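Local coordinates for protein peptidoglycan D,D-transpeptidase FtsI (Yersinia pestis, PDB 6SYN) that probably cross-links peptidoglycan strands as a class B penicillin-binding transpeptidase of the periplasm, an activity that beta-lactam antibiotics block, at residues A207-A219 and R387-A399. Sequence-based numbering, arbitrary orientation.
Sequences AVLVDVNTGEVLA and RPLSITRVDPPVA
Val-217 N donates to Ser-390 O at 3.0 Å, the firm backbone bond where the loop 387-399 wraps around the turn between strands 204-211 and 217-223; Ser-390 N reaches back only weakly to Gly-215 O. Beside this pair Gly-215, at positive phi, brings its CA close to Pro-388 O in a CA-H...O contact. Glu-216 carries much of the side-chain polar contact. With CG beside the backbone N (chi1 -72°), its chain runs out to Val-394, whose N donates to Glu-216 OE2 at 3.1 Å along a nearly straight N-H line, arriving from above the carboxylate plane. Arg-22, from the N-terminal part of the chain, adds a salt bridge to the same oxygen. Glu-216 OE1 takes the bond from Thr-214 OG1 at 2.7 Å on its anti lone pair and also receives a water that donates to Val-394 O, so both oxygens are held and the rotation of the carboxylate is fixed. CG2 of Val-394 rests 3.6 Å from Glu-216 CD. This hairpin belongs to the antiparallel sheet of the penicillin-binding transpeptidase domain and includes one of its two outermost strands, 217-223; an Asx turn at Asp-211 and an ST turn at Thr-214 shape the connection. At the start of the loop Arg-387, bent at chi3 (-83°), lays one face of its guanidinium over Asn-213 O, while Val-212 O sits at the edge, in plane, and takes weak bonds from NE and NH1. Arg-387 NH2 donates to Val-398 O at 3.3 Å, tying the two ends of the loop together, and Val-398 CG2 packs 3.4 Å from Thr-214 O. On the apolar side Leu-389 CD2 approaches Val-210 CG1 at 4.2 Å, the two side chains crossing at about a right angle, and Val-210 also leans on helix 370-381.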
loop_
_atom_site.group_PDB
_atom_site.type_symbol
_atom_site.label_atom_id
_atom_site.label_comp_id
_atom_site.label_asym_id
_atom_site.label_seq_id
_atom_site.Cartn_x
_atom_site.Cartn_y
_atom_site.Cartn_z
ATOM N N ALA A 207 -1.682 -0.461 -3.284
ATOM C CA ALA A 207 -2.660 -1.564 -3.214
ATOM C C ALA A 207 -2.296 -2.436 -2.014
ATOM O O ALA A 207 -1.119 -2.845 -1.924
ATOM C CB ALA A 207 -2.647 -2.355 -4.497
ATOM N N VAL A 208 -3.255 -2.670 -1.115
ATOM C CA VAL A 208 -3.102 -3.615 0.028
ATOM C C VAL A 208 -4.149 -4.721 -0.125
ATOM O O VAL A 208 -5.334 -4.393 -0.333
ATOM C CB VAL A 208 -3.205 -2.897 1.387
ATOM C CG1 VAL A 208 -3.026 -3.865 2.548
ATOM C CG2 VAL A 208 -2.204 -1.760 1.493
ATOM N N LEU A 209 -3.694 -5.975 -0.037
ATOM C CA LEU A 209 -4.522 -7.207 -0.088
ATOM C C LEU A 209 -4.357 -7.964 1.233
ATOM O O LEU A 209 -3.216 -8.347 1.559
ATOM C CB LEU A 209 -4.052 -8.071 -1.260
ATOM C CG LEU A 209 -4.869 -9.335 -1.509
ATOM C CD1 LEU A 209 -6.191 -8.999 -2.177
ATOM C CD2 LEU A 209 -4.075 -10.326 -2.347
ATOM N N VAL A 210 -5.462 -8.199 1.943
ATOM C CA VAL A 210 -5.470 -8.831 3.294
ATOM C C VAL A 210 -6.377 -10.064 3.261
ATOM O O VAL A 210 -7.476 -9.984 2.686
ATOM C CB VAL A 210 -5.921 -7.833 4.374
ATOM C CG1 VAL A 210 -5.934 -8.467 5.761
ATOM C CG2 VAL A 210 -5.060 -6.578 4.359
ATOM N N ASP A 211 -5.900 -11.157 3.860
ATOM C CA ASP A 211 -6.694 -12.372 4.150
ATOM C C ASP A 211 -7.758 -11.996 5.183
ATOM O O ASP A 211 -7.395 -11.481 6.258
ATOM C CB ASP A 211 -5.798 -13.503 4.654
ATOM C CG ASP A 211 -6.400 -14.881 4.463
ATOM O OD1 ASP A 211 -7.522 -15.106 4.959
ATOM O OD2 ASP A 211 -5.749 -15.712 3.804
ATOM N N VAL A 212 -9.022 -12.258 4.860
ATOM C CA VAL A 212 -10.213 -11.887 5.682
ATOM C C VAL A 212 -10.216 -12.681 7.003
ATOM O O VAL A 212 -10.679 -12.132 8.025
ATOM C CB VAL A 212 -11.482 -12.114 4.837
ATOM C CG1 VAL A 212 -12.754 -12.051 5.663
ATOM C CG2 VAL A 212 -11.545 -11.138 3.667
ATOM N N ASN A 213 -9.682 -13.906 7.000
ATOM C CA ASN A 213 -9.840 -14.889 8.108
ATOM C C ASN A 213 -8.609 -14.926 9.022
ATOM O O ASN A 213 -8.781 -15.307 10.194
ATOM C CB ASN A 213 -10.119 -16.294 7.571
ATOM C CG ASN A 213 -11.435 -16.390 6.829
ATOM O OD1 ASN A 213 -11.496 -16.964 5.744
ATOM N ND2 ASN A 213 -12.489 -15.827 7.400
ATOM N N THR A 214 -7.417 -14.598 8.512
ATOM C CA THR A 214 -6.118 -14.740 9.234
ATOM C C THR A 214 -5.531 -13.363 9.587
ATOM O O THR A 214 -4.673 -13.308 10.493
ATOM C CB THR A 214 -5.128 -15.579 8.413
ATOM O OG1 THR A 214 -4.665 -14.784 7.320
ATOM C CG2 THR A 214 -5.729 -16.865 7.886
ATOM N N GLY A 215 -5.963 -12.295 8.903
ATOM C CA GLY A 215 -5.415 -10.932 9.054
ATOM C C GLY A 215 -4.044 -10.803 8.409
ATOM O O GLY A 215 -3.420 -9.735 8.541
ATOM N N GLU A 216 -3.582 -11.852 7.731
ATOM C CA GLU A 216 -2.271 -11.866 7.043
ATOM C C GLU A 216 -2.302 -10.854 5.889
ATOM O O GLU A 216 -3.353 -10.758 5.210
ATOM C CB GLU A 216 -1.977 -13.272 6.530
ATOM C CG GLU A 216 -1.630 -14.260 7.620
ATOM C CD GLU A 216 -1.498 -15.672 7.087
ATOM O OE1 GLU A 216 -2.523 -16.233 6.649
ATOM O OE2 GLU A 216 -0.370 -16.189 7.067
ATOM N N VAL A 217 -1.202 -10.116 5.694
ATOM C CA VAL A 217 -0.991 -9.227 4.516
ATOM C C VAL A 217 -0.404 -10.090 3.399
ATOM O O VAL A 217 0.776 -10.469 3.516
ATOM C CB VAL A 217 -0.072 -8.033 4.834
ATOM C CG1 VAL A 217 0.123 -7.154 3.606
ATOM C CG2 VAL A 217 -0.577 -7.208 6.012
ATOM N N LEU A 218 -1.217 -10.394 2.383
ATOM C CA LEU A 218 -0.871 -11.262 1.229
ATOM C C LEU A 218 -0.126 -10.448 0.169
ATOM O O LEU A 218 0.698 -11.041 -0.557
ATOM C CB LEU A 218 -2.160 -11.865 0.660
ATOM C CG LEU A 218 -2.870 -12.851 1.586
ATOM C CD1 LEU A 218 -4.252 -13.211 1.067
ATOM C CD2 LEU A 218 -2.027 -14.103 1.791
ATOM N N ALA A 219 -0.424 -9.152 0.058
ATOM C CA ALA A 219 0.219 -8.239 -0.912
ATOM C C ALA A 219 0.203 -6.808 -0.369
ATOM O O ALA A 219 -0.813 -6.414 0.223
ATOM C CB ALA A 219 -0.479 -8.343 -2.243
ATOM N N ARG A 387 -9.700 -8.551 13.266
ATOM C CA ARG A 387 -8.509 -9.420 13.463
ATOM C C ARG A 387 -7.241 -8.577 13.356
ATOM O O ARG A 387 -7.199 -7.603 12.614
ATOM C CB ARG A 387 -8.519 -10.573 12.453
ATOM C CG ARG A 387 -8.978 -11.894 13.058
ATOM C CD ARG A 387 -8.905 -13.082 12.118
ATOM N NE ARG A 387 -10.086 -13.116 11.270
ATOM C CZ ARG A 387 -11.199 -13.800 11.514
ATOM N NH1 ARG A 387 -12.206 -13.723 10.659
ATOM N NH2 ARG A 387 -11.312 -14.564 12.586
ATOM N N PRO A 388 -6.185 -8.892 14.137
ATOM C CA PRO A 388 -4.880 -8.257 13.960
ATOM C C PRO A 388 -4.154 -8.631 12.658
ATOM O O PRO A 388 -4.258 -9.756 12.207
ATOM C CB PRO A 388 -4.035 -8.739 15.153
ATOM C CG PRO A 388 -4.774 -9.937 15.723
ATOM C CD PRO A 388 -6.219 -9.806 15.288
ATOM N N LEU A 389 -3.395 -7.673 12.125
ATOM C CA LEU A 389 -2.547 -7.813 10.913
ATOM C C LEU A 389 -1.244 -8.543 11.267
ATOM O O LEU A 389 -0.873 -8.520 12.450
ATOM C CB LEU A 389 -2.258 -6.409 10.377
ATOM C CG LEU A 389 -3.476 -5.620 9.899
ATOM C CD1 LEU A 389 -3.209 -4.123 9.948
ATOM C CD2 LEU A 389 -3.881 -6.048 8.496
ATOM N N SER A 390 -0.580 -9.162 10.281
ATOM C CA SER A 390 0.836 -9.620 10.374
ATOM C C SER A 390 1.476 -9.689 8.975
ATOM O O SER A 390 0.723 -9.916 8.005
ATOM C CB SER A 390 0.943 -10.936 11.122
ATOM O OG SER A 390 0.313 -11.993 10.416
ATOM N N ILE A 391 2.803 -9.476 8.886
ATOM C CA ILE A 391 3.625 -9.628 7.637
ATOM C C ILE A 391 4.384 -10.960 7.676
ATOM O O ILE A 391 5.229 -11.162 6.780
ATOM C CB ILE A 391 4.630 -8.477 7.356
ATOM C CG1 ILE A 391 4.932 -7.592 8.568
ATOM C CG2 ILE A 391 4.190 -7.648 6.154
ATOM C CD1 ILE A 391 5.815 -8.251 9.605
ATOM N N THR A 392 4.119 -11.832 8.653
ATOM C CA THR A 392 4.762 -13.174 8.757
ATOM C C THR A 392 3.678 -14.254 8.717
ATOM O O THR A 392 2.580 -14.006 9.234
ATOM C CB THR A 392 5.668 -13.268 9.993
ATOM O OG1 THR A 392 4.887 -13.121 11.180
ATOM C CG2 THR A 392 6.767 -12.229 9.972
ATOM N N ARG A 393 3.978 -15.392 8.091
ATOM C CA ARG A 393 3.037 -16.533 7.996
ATOM C C ARG A 393 2.549 -16.847 9.412
ATOM O O ARG A 393 3.393 -16.897 10.327
ATOM C CB ARG A 393 3.706 -17.746 7.346
ATOM C CG ARG A 393 2.716 -18.763 6.801
ATOM C CD ARG A 393 3.379 -20.044 6.330
ATOM N NE ARG A 393 2.600 -20.660 5.259
ATOM C CZ ARG A 393 1.552 -21.468 5.426
ATOM N NH1 ARG A 393 1.136 -21.797 6.640
ATOM N NH2 ARG A 393 0.923 -21.951 4.368
ATOM N N VAL A 394 1.236 -16.990 9.587
ATOM C CA VAL A 394 0.602 -17.349 10.888
ATOM C C VAL A 394 0.023 -18.757 10.745
ATOM O O VAL A 394 -0.356 -19.113 9.613
ATOM C CB VAL A 394 -0.480 -16.330 11.302
ATOM C CG1 VAL A 394 0.006 -14.897 11.165
ATOM C CG2 VAL A 394 -1.781 -16.522 10.535
ATOM N N ASP A 395 -0.039 -19.512 11.846
ATOM C CA ASP A 395 -0.744 -20.820 11.945
ATOM C C ASP A 395 -2.221 -20.560 12.238
ATOM O O ASP A 395 -2.547 -20.088 13.325
ATOM C CB ASP A 395 -0.141 -21.691 13.052
ATOM C CG ASP A 395 1.329 -22.019 12.851
ATOM O OD1 ASP A 395 1.620 -22.932 12.049
ATOM O OD2 ASP A 395 2.171 -21.354 13.495
ATOM N N PRO A 396 -3.173 -20.864 11.323
ATOM C CA PRO A 396 -4.588 -20.618 11.598
ATOM C C PRO A 396 -5.112 -21.668 12.575
ATOM O O PRO A 396 -4.445 -22.677 12.798
ATOM C CB PRO A 396 -5.283 -20.732 10.232
ATOM C CG PRO A 396 -4.181 -21.031 9.224
ATOM C CD PRO A 396 -2.973 -21.494 10.012
ATOM N N PRO A 397 -6.296 -21.482 13.211
ATOM C CA PRO A 397 -7.051 -20.223 13.176
ATOM C C PRO A 397 -6.437 -19.039 13.942
ATOM O O PRO A 397 -5.549 -19.244 14.749
ATOM C CB PRO A 397 -8.383 -20.565 13.871
ATOM C CG PRO A 397 -8.070 -21.781 14.724
ATOM C CD PRO A 397 -7.010 -22.537 13.949
ATOM N N VAL A 398 -6.954 -17.838 13.671
ATOM C CA VAL A 398 -6.573 -16.565 14.349
ATOM C C VAL A 398 -7.816 -16.025 15.058
ATOM O O VAL A 398 -8.823 -15.776 14.366
ATOM C CB VAL A 398 -6.008 -15.530 13.354
ATOM C CG1 VAL A 398 -5.510 -14.278 14.064
ATOM C CG2 VAL A 398 -4.910 -16.114 12.477
ATOM N N ALA A 399 -7.744 -15.865 16.382
ATOM C CA ALA A 399 -8.792 -15.226 17.209
ATOM C C ALA A 399 -9.027 -13.800 16.694
ATOM O O ALA A 399 -8.060 -13.172 16.206
ATOM C CB ALA A 399 -8.396 -15.230 18.664
HETATM O O HOH W 1 -2.264 -18.841 7.566
#